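Local coordinates for oligopeptide-binding protein AppA (Bacillus subtilis, PDB 1XOC) that binds oligopeptides, tetra- and pentapeptides among them, and delivers them to an ABC permease for uptake, serving sporulation and genetic competence, at residues Y53-T57 against L67-E71; D101-Y107 against T156-H162. All blocks are in the same frame, centred on the assembly; numbering follows the deposited sequence. Where two conformers were deposited one is given.

Contact 1 of 2, residues Y53-T57 against L67-E71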
loop_
_atom_site.group_PDB
_atom_site.type_symbol
_atom_site.label_atom_id
_atom_site.label_comp_id
_atom_site.label_asym_id
_atom_site.label_seq_id
_atom_site.Cartn_x
_atom_site.Cartn_y
_atom_site.Cartn_z
ATOM N N TYR A 53 -5.668 1.722 -16.513
ATOM C CA TYR A 53 -6.386 2.982 -16.432
ATOM C C TYR A 53 -5.443 4.136 -16.577
ATOM O O TYR A 53 -4.220 3.968 -16.484
ATOM C CB TYR A 53 -7.112 3.083 -15.078
ATOM C CG TYR A 53 -8.106 1.983 -14.871
ATOM C CD1 TYR A 53 -9.237 1.904 -15.674
ATOM C CD2 TYR A 53 -7.941 1.078 -13.856
ATOM C CE1 TYR A 53 -10.163 0.891 -15.517
ATOM C CE2 TYR A 53 -8.856 0.073 -13.686
ATOM C CZ TYR A 53 -9.952 -0.001 -14.503
ATOM O OH TYR A 53 -10.871 -1.032 -14.274
ATOM N N SER A 54 -6.035 5.314 -16.743
ATOM C CA SER A 54 -5.335 6.578 -16.690
ATOM C C SER A 54 -5.799 7.385 -15.462
ATOM O O SER A 54 -6.895 7.175 -14.926
ATOM C CB SER A 54 -5.584 7.386 -17.945
ATOM O OG SER A 54 -5.170 6.698 -19.110
ATOM N N PHE A 55 -4.953 8.369 -15.135
ATOM C CA PHE A 55 -5.055 9.202 -13.940
ATOM C C PHE A 55 -4.739 10.638 -14.342
ATOM O O PHE A 55 -3.902 10.887 -15.210
ATOM C CB PHE A 55 -4.033 8.720 -12.897
ATOM C CG PHE A 55 -4.199 7.225 -12.549
ATOM C CD1 PHE A 55 -4.842 6.797 -11.378
ATOM C CD2 PHE A 55 -3.686 6.272 -13.402
ATOM C CE1 PHE A 55 -5.003 5.414 -11.137
ATOM C CE2 PHE A 55 -3.872 4.896 -13.129
ATOM C CZ PHE A 55 -4.483 4.515 -12.026
ATOM N N LEU A 56 -5.388 11.590 -13.684
ATOM C CA LEU A 56 -5.181 12.972 -14.016
ATOM C C LEU A 56 -3.711 13.376 -13.834
ATOM O O LEU A 56 -3.150 14.175 -14.608
ATOM C CB LEU A 56 -6.091 13.878 -13.172
ATOM C CG LEU A 56 -7.554 13.805 -13.625
ATOM C CD1 LEU A 56 -8.466 14.550 -12.639
ATOM C CD2 LEU A 56 -7.768 14.250 -15.069
ATOM N N THR A 57 -3.071 12.869 -12.785
ATOM C CA THR A 57 -1.657 13.141 -12.499
ATOM C C THR A 57 -0.921 11.849 -12.232
ATOM O O THR A 57 -1.555 10.789 -12.080
ATOM C CB THR A 57 -1.466 14.035 -11.273
ATOM O OG1 THR A 57 -2.085 13.383 -10.147
ATOM C CG2 THR A 57 -2.054 15.435 -11.494
ATOM N N LEU A 67 1.644 16.086 -14.593
ATOM C CA LEU A 67 0.398 15.931 -15.340
ATOM C C LEU A 67 0.440 14.629 -16.154
ATOM O O LEU A 67 1.491 14.317 -16.747
ATOM C CB LEU A 67 0.275 17.108 -16.324
ATOM C CG LEU A 67 -0.204 18.435 -15.728
ATOM C CD1 LEU A 67 -0.122 18.560 -14.192
ATOM C CD2 LEU A 67 0.522 19.576 -16.430
ATOM N N SER A 68 -0.670 13.890 -16.227
ATOM C CA SER A 68 -0.724 12.726 -17.087
ATOM C C SER A 68 -1.943 12.879 -18.027
ATOM O O SER A 68 -1.785 13.385 -19.133
ATOM C CB SER A 68 -0.774 11.451 -16.236
ATOM O OG SER A 68 -0.821 10.297 -17.065
ATOM N N LEU A 69 -3.139 12.482 -17.595
ATOM C CA LEU A 69 -4.354 12.696 -18.378
ATOM C C LEU A 69 -4.715 14.203 -18.463
ATOM O O LEU A 69 -5.254 14.682 -19.471
ATOM C CB LEU A 69 -5.505 11.877 -17.806
ATOM C CG LEU A 69 -6.852 11.908 -18.494
ATOM C CD1 LEU A 69 -6.715 11.514 -19.973
ATOM C CD2 LEU A 69 -7.790 10.980 -17.719
ATOM N N ALA A 70 -4.427 14.948 -17.393
ATOM C CA ALA A 70 -4.676 16.384 -17.379
ATOM C C ALA A 70 -3.753 17.150 -18.325
ATOM O O ALA A 70 -2.569 16.855 -18.386
ATOM C CB ALA A 70 -4.515 16.916 -15.949
ATOM N N GLU A 71 -4.328 18.084 -19.091
ATOM C CA GLU A 71 -3.589 19.063 -19.901
ATOM C C GLU A 71 -3.085 20.187 -19.022
ATOM O O GLU A 71 -1.975 20.653 -19.210
ATOM C CB GLU A 71 -4.504 19.601 -21.003
ATOM C CG GLU A 71 -3.806 20.383 -22.060
ATOM C CD GLU A 71 -4.608 20.551 -23.367
ATOM O OE1 GLU A 71 -5.622 19.840 -23.628
ATOM O OE2 GLU A 71 -4.192 21.415 -24.161
HETATM O O HOH W 1 -2.276 8.100 -16.384
#

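Contact 2 of 2, residues D101-Y107 against T156-H162. With ZN (zinc ion), chain C.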
loop_
_atom_site.group_PDB
_atom_site.type_symbol
_atom_site.label_atom_id
_atom_site.label_comp_id
_atom_site.label_asym_id
_atom_site.label_seq_id
_atom_site.Cartn_x
_atom_site.Cartn_y
_atom_site.Cartn_z
ATOM N N ASP A 101 -17.161 13.928 -18.659
ATOM C CA ASP A 101 -18.258 13.121 -18.093
ATOM C C ASP A 101 -17.681 11.999 -17.232
ATOM O O ASP A 101 -18.227 11.635 -16.163
ATOM C CB ASP A 101 -19.111 12.487 -19.202
ATOM C CG ASP A 101 -20.127 13.446 -19.823
ATOM O OD1 ASP A 101 -20.307 14.593 -19.359
ATOM O OD2 ASP A 101 -20.772 13.007 -20.811
ATOM N N ASP A 102 -16.615 11.400 -17.729
ATOM C CA ASP A 102 -15.999 10.242 -17.053
ATOM C C ASP A 102 -15.320 10.631 -15.774
ATOM O O ASP A 102 -15.322 9.929 -14.781
ATOM C CB ASP A 102 -15.022 9.586 -18.002
ATOM C CG ASP A 102 -15.699 9.155 -19.283
ATOM O OD1 ASP A 102 -16.718 8.424 -19.207
ATOM O OD2 ASP A 102 -15.296 9.561 -20.375
ATOM N N VAL A 103 -14.677 11.785 -15.787
ATOM C CA VAL A 103 -13.995 12.277 -14.602
ATOM C C VAL A 103 -15.002 12.688 -13.532
ATOM O O VAL A 103 -14.838 12.392 -12.337
ATOM C CB VAL A 103 -13.044 13.484 -14.976
ATOM C CG1 VAL A 103 -12.399 14.134 -13.750
ATOM C CG2 VAL A 103 -11.979 13.055 -15.988
ATOM N N VAL A 104 -16.046 13.393 -13.940
ATOM C CA VAL A 104 -17.105 13.791 -13.023
ATOM C C VAL A 104 -17.783 12.536 -12.431
ATOM O O VAL A 104 -18.024 12.472 -11.232
ATOM C CB VAL A 104 -18.151 14.741 -13.688
ATOM C CG1 VAL A 104 -19.317 14.990 -12.714
ATOM C CG2 VAL A 104 -17.478 16.033 -14.126
ATOM N N PHE A 105 -18.086 11.568 -13.279
ATOM C CA PHE A 105 -18.657 10.321 -12.812
ATOM C C PHE A 105 -17.780 9.676 -11.755
ATOM O O PHE A 105 -18.248 9.354 -10.686
ATOM C CB PHE A 105 -18.866 9.371 -13.993
ATOM C CG PHE A 105 -19.068 7.944 -13.592
ATOM C CD1 PHE A 105 -20.158 7.583 -12.857
ATOM C CD2 PHE A 105 -18.164 6.983 -13.937
ATOM C CE1 PHE A 105 -20.331 6.296 -12.490
ATOM C CE2 PHE A 105 -18.348 5.693 -13.557
ATOM C CZ PHE A 105 -19.424 5.357 -12.835
ATOM N N THR A 106 -16.506 9.493 -12.067
ATOM C CA THR A 106 -15.622 8.708 -11.220
ATOM C C THR A 106 -15.451 9.368 -9.860
ATOM O O THR A 106 -15.601 8.707 -8.846
ATOM C CB THR A 106 -14.260 8.509 -11.877
ATOM O OG1 THR A 106 -14.423 7.847 -13.143
ATOM C CG2 THR A 106 -13.352 7.708 -11.009
ATOM N N TYR A 107 -15.173 10.660 -9.826
ATOM C CA TYR A 107 -14.930 11.295 -8.537
ATOM C C TYR A 107 -16.204 11.568 -7.738
ATOM O O TYR A 107 -16.125 11.782 -6.511
ATOM C CB TYR A 107 -14.215 12.619 -8.736
ATOM C CG TYR A 107 -12.728 12.546 -8.988
ATOM C CD1 TYR A 107 -12.219 12.260 -10.252
ATOM C CD2 TYR A 107 -11.827 12.732 -7.949
ATOM C CE1 TYR A 107 -10.822 12.204 -10.478
ATOM C CE2 TYR A 107 -10.432 12.710 -8.186
ATOM C CZ TYR A 107 -9.953 12.432 -9.435
ATOM O OH TYR A 107 -8.597 12.370 -9.608
ATOM N N THR A 156 -6.766 8.114 -8.465
ATOM C CA THR A 156 -8.106 7.893 -8.958
ATOM C C THR A 156 -8.123 7.527 -10.448
ATOM O O THR A 156 -7.976 8.383 -11.326
ATOM C CB THR A 156 -9.013 9.074 -8.704
ATOM O OG1 THR A 156 -8.888 9.466 -7.333
ATOM C CG2 THR A 156 -10.506 8.748 -9.023
ATOM N N ALA A 157 -8.293 6.229 -10.698
ATOM C CA ALA A 157 -8.414 5.715 -12.066
ATOM C C ALA A 157 -9.704 6.166 -12.697
ATOM O O ALA A 157 -10.763 5.973 -12.106
ATOM C CB ALA A 157 -8.371 4.181 -12.072
ATOM N N ILE A 158 -9.625 6.730 -13.917
ATOM C CA ILE A 158 -10.801 7.266 -14.580
ATOM C C ILE A 158 -11.602 6.116 -15.236
ATOM O O ILE A 158 -11.104 5.360 -16.101
ATOM C CB ILE A 158 -10.422 8.410 -15.598
ATOM C CG1 ILE A 158 -9.645 9.538 -14.910
ATOM C CG2 ILE A 158 -11.657 8.920 -16.246
ATOM C CD1 ILE A 158 -10.274 10.098 -13.687
ATOM N N LEU A 159 -12.869 6.030 -14.837
ATOM C CA LEU A 159 -13.758 4.970 -15.311
ATOM C C LEU A 159 -14.714 5.465 -16.400
ATOM O O LEU A 159 -15.065 6.647 -16.430
ATOM C CB LEU A 159 -14.578 4.427 -14.141
ATOM C CG LEU A 159 -13.801 3.924 -12.919
ATOM C CD1 LEU A 159 -14.781 3.583 -11.807
ATOM C CD2 LEU A 159 -12.969 2.713 -13.264
ATOM N N PRO A 160 -15.167 4.567 -17.299
ATOM C CA PRO A 160 -16.069 4.938 -18.372
ATOM C C PRO A 160 -17.545 5.041 -17.945
ATOM O O PRO A 160 -18.206 4.025 -17.659
ATOM C CB PRO A 160 -15.874 3.809 -19.390
ATOM C CG PRO A 160 -15.472 2.654 -18.582
ATOM C CD PRO A 160 -14.714 3.183 -17.416
ATOM N N LYS A 161 -18.070 6.260 -17.947
ATOM C CA LYS A 161 -19.444 6.501 -17.590
ATOM C C LYS A 161 -20.399 5.787 -18.544
ATOM O O LYS A 161 -21.464 5.313 -18.139
ATOM C CB LYS A 161 -19.771 7.979 -17.568
ATOM C CG LYS A 161 -21.143 8.289 -17.038
ATOM C CD LYS A 161 -21.409 9.785 -17.014
ATOM C CE LYS A 161 -22.770 10.087 -16.472
ATOM N NZ LYS A 161 -23.146 11.549 -16.588
ATOM N N HIS A 162 -20.038 5.700 -19.821
ATOM C CA HIS A 162 -20.933 5.055 -20.773
ATOM C C HIS A 162 -21.054 3.568 -20.534
ATOM O O HIS A 162 -21.922 2.908 -21.113
ATOM C CB HIS A 162 -20.516 5.321 -22.227
ATOM C CG HIS A 162 -19.133 4.881 -22.566
ATOM N ND1 HIS A 162 -18.084 5.772 -22.683
ATOM C CD2 HIS A 162 -18.626 3.657 -22.846
ATOM C CE1 HIS A 162 -16.986 5.107 -23.008
ATOM N NE2 HIS A 162 -17.283 3.820 -23.097
HETATM ZN ZN ZN C . -18.065 8.003 -22.880
HETATM O O HOH W 2 -20.771 12.705 -15.378
HETATM O O HOH W 3 -18.564 8.207 -20.945
HETATM O O HOH W 4 -16.241 8.227 -22.421
HETATM O O HOH W 5 -7.244 10.926 -11.458
HETATM O O HOH W 6 -18.811 10.122 -23.002
HETATM O O HOH W 7 -17.390 8.193 -24.916
HETATM O O HOH W 8 -20.096 8.369 -23.624
#

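Contact 1 of 2, residues Y53-T57 against L67-E71
With chi1 at -180°, S68 carries OG opposite its main-chain N, where the hydroxyl lies near F55 O and shares a water with F55 N. The same turn in L69 (chi1 -178°) sends its CD2 methyl to S54 CB and L56 CD2. Most of the polar work is done by the two carbonyls of 53-57. F55 O receives L69 N at 3.0 Å and also has L69 CB packed close beside it. L56 O is gripped twice: S68 N arrives from above the carbonyl plane at 3.0 Å, whereas A70 N lies in that plane, on a lone pair, at 3.2 Å. The water accepts from F55 N at 3.0 Å, lies 2.7 Å from S68 OG, and sits at the edge of the F55 ring, in its plane. Apolar contact is lighter: L56 CD2 meets L69 CD2 at 4.2 Å and also approaches A70 CB, and L56 also reaches V103 and Y107 of helix 100-108. Beyond, K87 NZ takes up S68 O and A70 O. T57 and L67 form a non-hydrogen-bonded antiparallel pair. Here the loop after helix 43-52 enters edge strand 57-59 and joins the interrupted strand 65-76 in a five-stranded antiparallel sheet, consistent with the additional domain of family 5 solute-binding proteins.

Contact 2 of 2, residues D101-Y107 against T156-H162
T106 and T156 pass antiparallel to each other, with their CG2 methyls 3.6 Å apart, at the closely packed end of the contact. The T156 methyl also lies over one face of the Y107 ring, 3.8 Å from its centroid, a CH-pi contact, while I158 CD1 meets the ring at its edge and reaches on to V103 CG2. T106 OG1 sits beside the backbone N (chi1 -59°), which lets it donate to D102 O one turn earlier and accept from L159 N at 2.9 Å. D102 O thus takes T106 N and T106 OG1 from opposite faces of its plane. A valine in place of T106 would probably leave L159 N without its acceptor in this buried layer. Helix 100-108 lies between the 156-162 chain and the five-stranded antiparallel sheet: V103 and V104 pack on strand 136-141, and V104 also on strand 126-133. Toward the other end the contact becomes wetter. D102 OD1 accepts K161 N, the first N-H of helix 161-164, at 2.8 Å on its anti side, and its OD2 takes T99 N. Both oxygens also accept from zinc-bound waters, making D102 a second-shell residue to a zinc ion held directly by H162 ND1 at 2.2 Å; D94 OD2 is hydrogen-bonded to H162 NE2. K161, exposed and fully extended, crosses F105 at a slant, its CB and CG against F105 CB and CG, and its NZ joins D101 O through one water.

How the contacts relate
Contacts 1 and 2 lie on the same side of the chain's centre, with their own centres 12 Å apart, and they follow one another in sequence. They meet directly where 53-57 runs beside 156-162: S54 O and I158 N are 2.9 Å apart, a probable hydrogen bond, and F55 CE1 packs 3.4 Å from A157 N. Y53 CB also meets A157 CB at 3.4 Å. The edge of the five-stranded sheet built in contact 1 is therefore tied to the same chain that lines helix 100-108 in contact 2. The zinc ion is bound at the H162 end of contact 2; the L69 side chain of contact 1 is about 12 Å from it.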